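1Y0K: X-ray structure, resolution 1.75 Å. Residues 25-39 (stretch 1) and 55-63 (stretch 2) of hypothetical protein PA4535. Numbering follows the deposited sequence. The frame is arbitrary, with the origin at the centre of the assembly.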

# COMPACT_ATOMS: atom_id res chain seq x y z
N ARG A 25 0.12 13.96 11.14
CA ARG A 25 -1.32 14.21 11.18
C ARG A 25 -2.03 13.27 10.20
O ARG A 25 -1.42 12.82 9.23
CB ARG A 25 -1.61 15.67 10.83
CG ARG A 25 -1.06 16.64 11.87
CD ARG A 25 -1.23 18.08 11.42
NE ARG A 25 -1.16 18.99 12.57
CZ ARG A 25 -0.04 19.50 13.07
NH1 ARG A 25 1.14 19.20 12.54
NH2 ARG A 25 -0.11 20.31 14.12
N LYS A 26 -3.32 13.01 10.45
CA LYS A 26 -4.06 11.95 9.73
C LYS A 26 -4.11 12.09 8.20
O LYS A 26 -3.69 11.17 7.48
CB LYS A 26 -5.47 11.76 10.30
CG LYS A 26 -6.20 10.58 9.67
CD LYS A 26 -7.61 10.39 10.21
CE LYS A 26 -8.30 9.23 9.51
NZ LYS A 26 -8.70 9.58 8.12
N TRP A 27 -4.63 13.20 7.70
CA TRP A 27 -4.71 13.35 6.25
C TRP A 27 -3.33 13.49 5.62
O TRP A 27 -3.06 12.93 4.55
CB TRP A 27 -5.62 14.51 5.81
CG TRP A 27 -5.97 14.36 4.35
CD1 TRP A 27 -6.90 13.50 3.81
CD2 TRP A 27 -5.38 15.05 3.24
NE1 TRP A 27 -6.92 13.63 2.44
CE2 TRP A 27 -6.00 14.57 2.07
CE3 TRP A 27 -4.39 16.04 3.14
CZ2 TRP A 27 -5.67 15.04 0.80
CZ3 TRP A 27 -4.06 16.50 1.87
CH2 TRP A 27 -4.69 16.00 0.72
N ASP A 28 -2.44 14.21 6.29
CA ASP A 28 -1.07 14.35 5.82
C ASP A 28 -0.38 12.97 5.69
O ASP A 28 0.31 12.72 4.71
CB ASP A 28 -0.27 15.25 6.76
CG ASP A 28 1.17 15.43 6.32
OD1 ASP A 28 1.40 16.15 5.32
OD2 ASP A 28 2.06 14.87 6.99
N ARG A 29 -0.59 12.11 6.68
CA ARG A 29 -0.10 10.73 6.67
C ARG A 29 -0.60 9.97 5.45
O ARG A 29 0.17 9.29 4.77
CB ARG A 29 -0.59 10.03 7.94
CG ARG A 29 0.13 8.77 8.33
CD ARG A 29 -0.06 8.50 9.82
NE ARG A 29 -1.46 8.59 10.22
CZ ARG A 29 -1.88 8.86 11.45
NH1 ARG A 29 -1.01 9.08 12.44
NH2 ARG A 29 -3.18 8.91 11.69
N GLU A 30 -1.90 10.08 5.19
CA GLU A 30 -2.53 9.40 4.06
C GLU A 30 -2.04 9.94 2.72
O GLU A 30 -1.74 9.17 1.81
CB GLU A 30 -4.06 9.47 4.18
CG GLU A 30 -4.58 8.57 5.30
CD GLU A 30 -5.87 9.05 5.93
OE1 GLU A 30 -6.45 10.07 5.48
OE2 GLU A 30 -6.31 8.40 6.91
N ARG A 31 -1.92 11.26 2.63
CA ARG A 31 -1.38 11.89 1.42
C ARG A 31 0.08 11.48 1.21
O ARG A 31 0.51 11.20 0.08
CB ARG A 31 -1.49 13.42 1.50
CG ARG A 31 -1.32 14.10 0.16
CD ARG A 31 -0.76 15.50 0.29
NE ARG A 31 0.57 15.44 0.88
CZ ARG A 31 0.86 15.80 2.12
NH1 ARG A 31 2.10 15.66 2.56
NH2 ARG A 31 -0.07 16.31 2.91
N TRP A 32 0.84 11.41 2.30
CA TRP A 32 2.24 11.02 2.23
C TRP A 32 2.34 9.61 1.63
O TRP A 32 3.17 9.38 0.76
CB TRP A 32 2.87 11.08 3.64
CG TRP A 32 4.29 10.56 3.78
CD1 TRP A 32 5.44 11.29 3.74
CD2 TRP A 32 4.68 9.21 4.06
NE1 TRP A 32 6.53 10.48 3.94
CE2 TRP A 32 6.10 9.19 4.14
CE3 TRP A 32 3.98 8.00 4.23
CZ2 TRP A 32 6.82 8.02 4.39
CZ3 TRP A 32 4.70 6.83 4.49
CH2 TRP A 32 6.11 6.85 4.56
N VAL A 33 1.49 8.69 2.06
CA VAL A 33 1.49 7.32 1.50
C VAL A 33 1.24 7.37 -0.02
O VAL A 33 1.94 6.71 -0.80
CB VAL A 33 0.44 6.42 2.18
CG1 VAL A 33 0.30 5.10 1.43
CG2 VAL A 33 0.84 6.15 3.64
N CYS A 34 0.23 8.13 -0.42
CA CYS A 34 -0.07 8.29 -1.84
C CYS A 34 1.14 8.85 -2.60
O CYS A 34 1.47 8.35 -3.67
CB CYS A 34 -1.30 9.20 -2.03
SG CYS A 34 -2.82 8.45 -1.38
N GLN A 35 1.79 9.87 -2.06
CA GLN A 35 2.98 10.42 -2.74
C GLN A 35 4.08 9.38 -2.90
O GLN A 35 4.67 9.27 -3.97
CB GLN A 35 3.52 11.63 -2.00
CG GLN A 35 2.70 12.89 -2.22
CD GLN A 35 3.38 14.10 -1.62
OE1 GLN A 35 4.54 14.39 -1.93
NE2 GLN A 35 2.68 14.81 -0.77
N ARG A 36 4.36 8.61 -1.84
CA ARG A 36 5.40 7.57 -1.89
C ARG A 36 5.07 6.53 -2.96
O ARG A 36 5.95 6.07 -3.70
CB ARG A 36 5.57 6.88 -0.53
CG ARG A 36 6.04 7.80 0.65
CD ARG A 36 7.39 8.55 0.40
NE ARG A 36 7.34 9.69 -0.52
CZ ARG A 36 6.76 10.87 -0.28
NH1 ARG A 36 6.80 11.84 -1.20
NH2 ARG A 36 6.10 11.10 0.85
N PHE A 37 3.80 6.16 -3.05
CA PHE A 37 3.33 5.19 -4.05
C PHE A 37 3.49 5.73 -5.47
O PHE A 37 4.01 5.04 -6.35
CB PHE A 37 1.86 4.86 -3.74
CG PHE A 37 1.20 3.93 -4.72
CD1 PHE A 37 1.68 2.64 -4.91
CD2 PHE A 37 0.04 4.33 -5.39
CE1 PHE A 37 1.04 1.77 -5.79
CE2 PHE A 37 -0.60 3.47 -6.28
CZ PHE A 37 -0.09 2.17 -6.47
N LEU A 38 3.07 6.97 -5.70
CA LEU A 38 3.19 7.58 -7.03
C LEU A 38 4.67 7.71 -7.42
O LEU A 38 5.03 7.48 -8.58
CB LEU A 38 2.48 8.94 -7.07
CG LEU A 38 0.95 8.89 -6.90
CD1 LEU A 38 0.40 10.31 -6.78
CD2 LEU A 38 0.26 8.12 -8.02
N GLU A 39 5.51 8.08 -6.46
CA GLU A 39 6.96 8.13 -6.68
C GLU A 39 7.54 6.77 -7.05
O GLU A 39 8.37 6.67 -7.95
CB GLU A 39 7.68 8.73 -5.48
CG GLU A 39 7.39 10.20 -5.33
CD GLU A 39 7.90 10.77 -4.03
OE1 GLU A 39 8.49 10.00 -3.24
OE2 GLU A 39 7.70 11.98 -3.80
N GLU A 55 -17.08 12.93 1.57
CA GLU A 55 -17.36 11.82 2.48
C GLU A 55 -16.26 10.79 2.35
O GLU A 55 -15.82 10.50 1.24
CB GLU A 55 -18.68 11.14 2.14
CG GLU A 55 -19.89 12.03 2.19
CD GLU A 55 -20.37 12.34 3.61
OE1 GLU A 55 -20.36 11.43 4.47
OE2 GLU A 55 -20.76 13.50 3.85
N GLN A 56 -15.83 10.25 3.48
CA GLN A 56 -14.97 9.07 3.48
C GLN A 56 -15.87 7.83 3.50
O GLN A 56 -16.91 7.81 4.17
CB GLN A 56 -14.03 9.07 4.69
CG GLN A 56 -12.96 10.16 4.67
CD GLN A 56 -12.39 10.45 6.05
OE1 GLN A 56 -11.99 9.55 6.78
NE2 GLN A 56 -12.35 11.73 6.41
N PRO A 57 -15.49 6.79 2.74
CA PRO A 57 -14.30 6.65 1.89
C PRO A 57 -14.50 7.36 0.55
O PRO A 57 -15.64 7.64 0.18
CB PRO A 57 -14.20 5.14 1.68
CG PRO A 57 -15.64 4.67 1.73
CD PRO A 57 -16.34 5.58 2.69
N PRO A 58 -13.41 7.63 -0.19
CA PRO A 58 -12.02 7.30 0.14
C PRO A 58 -11.35 8.36 1.01
O PRO A 58 -12.04 9.16 1.65
CB PRO A 58 -11.37 7.23 -1.24
CG PRO A 58 -12.10 8.31 -2.03
CD PRO A 58 -13.52 8.30 -1.50
N ASP A 59 -10.01 8.37 1.02
CA ASP A 59 -9.24 9.33 1.82
C ASP A 59 -8.61 10.43 0.99
O ASP A 59 -8.63 11.61 1.38
CB ASP A 59 -8.13 8.62 2.60
CG ASP A 59 -8.67 7.60 3.58
OD1 ASP A 59 -9.54 7.95 4.41
OD2 ASP A 59 -8.22 6.44 3.53
N VAL A 60 -8.04 10.04 -0.15
CA VAL A 60 -7.28 10.96 -0.98
C VAL A 60 -7.68 10.79 -2.44
O VAL A 60 -7.59 9.69 -3.00
CB VAL A 60 -5.75 10.73 -0.83
CG1 VAL A 60 -4.96 11.62 -1.78
CG2 VAL A 60 -5.30 10.95 0.63
N LEU A 61 -8.11 11.89 -3.06
CA LEU A 61 -8.39 11.91 -4.49
C LEU A 61 -7.16 12.34 -5.27
O LEU A 61 -6.48 13.29 -4.89
CB LEU A 61 -9.56 12.86 -4.82
CG LEU A 61 -10.86 12.70 -4.01
CD1 LEU A 61 -11.86 13.82 -4.34
CD2 LEU A 61 -11.51 11.35 -4.27
N PHE A 62 -6.87 11.62 -6.34
CA PHE A 62 -5.78 12.01 -7.25
C PHE A 62 -6.11 11.56 -8.66
O PHE A 62 -6.16 10.36 -8.93
CB PHE A 62 -4.45 11.38 -6.81
CG PHE A 62 -3.33 11.57 -7.80
CD1 PHE A 62 -2.65 12.77 -7.87
CD2 PHE A 62 -2.97 10.54 -8.67
CE1 PHE A 62 -1.62 12.96 -8.81
CE2 PHE A 62 -1.93 10.72 -9.60
CZ PHE A 62 -1.26 11.93 -9.67
N LYS A 63 -6.33 12.52 -9.55
CA LYS A 63 -6.55 12.25 -10.99
C LYS A 63 -7.42 11.01 -11.29
O LYS A 63 -7.01 10.09 -12.03
CB LYS A 63 -5.21 12.14 -11.72
CG LYS A 63 -4.35 13.38 -11.60
CD LYS A 63 -3.06 13.24 -12.39
CE LYS A 63 -2.25 14.53 -12.29
NZ LYS A 63 -1.17 14.63 -13.32
O HOH W 1 -9.60 7.21 6.97
O HOH W 2 -9.10 10.45 5.58

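Residues 26-39 form a helix that packs against the 55-63 segment, whose residues 60-62 are a β-strand. The two elements run in roughly the same direction, their axes inclined by 36° and 9.4 Å apart at closest approach, and together they bury 401 Å² of surface. Every contact from the helix comes from Lys26, Trp27, Glu30, Arg31, Cys34 or Leu38, a spacing of three or four residues that places a single flank of the helix against the second stretch.

Arg25 occupies the N-cap position and does not reach the other stretch. Lys26 does so by length: its CA-to-CB bond points sideways, but chi1 to chi3 are all t, and the extended chain carries NZ into a polar cluster. There NZ donates to Glu30 OE2 at 2.9 Å, a salt bridge across one helical turn, while Asp59 OD1 lies 4.1 Å from Lys26 NZ, beyond salt-bridge range. Water 1 spans this gap, accepting from Lys26 NZ at 2.8 Å and lying 2.7 Å from Asp59 OD1, to which it can donate; its link to Gln56 OE1, at 3.4 Å, is weak.

Trp27 makes the direct hydrogen bond between the stretches. Its indole NE1 donates to the backbone carbonyl Asp59 O at 2.9 Å, with an N-H...O angle of 152°, and the acceptor lies at the ring edge, near the ring plane, where the N-H points. Tryptophan suits this position because it combines a donor with a broad apolar surface: CE2 of Trp27 is also 4.0 Å from CG2 of Val60.

The CA-to-CB bond of Glu30 points toward the second stretch, and the residue is buried beside another acid, its OE1 3.9 Å from Asp59 OD1. Water 2 sits between these like charges and donates to both, at 2.7 Å from Glu30 OE1 and 2.8 Å from Asp59 OD1, while Lys26 supplies positive charge from the helix side. Asp59 OD2 is hydrogen-bonded elsewhere in the structure.

At Arg31 the backbone is what meets the strand, with N 3.9 Å from Val60 CG2. The end of the side chain leads away, and its guanidinium forms a salt bridge with Asp28 within the helix, NH2 of Arg31 lying 2.8 Å from OD1 of Asp28. Val60 is the centre of the interface and loses 91 Å² to the helix, more than any other residue. Its compact branched side chain fits close to the helix backbone, CG2 of Val60 lying 4.0 Å from C of Glu30, and Cys34 SG approaches Val60 CB to 3.8 Å. The small cysteine side chain, also directed toward the strand, fills this position without polar contact to it.

One turn later, Leu38 closes the apolar part of the contact. Its CD1 methyl lies over one face of the Phe62 ring, 3.6 Å from the ring centroid and only 10° off the normal, a well-centred CH-π contact between two buried side chains. Val60 and Phe62 both point toward the helix, whereas the intervening Leu61 points away, the alternation expected of a β-strand.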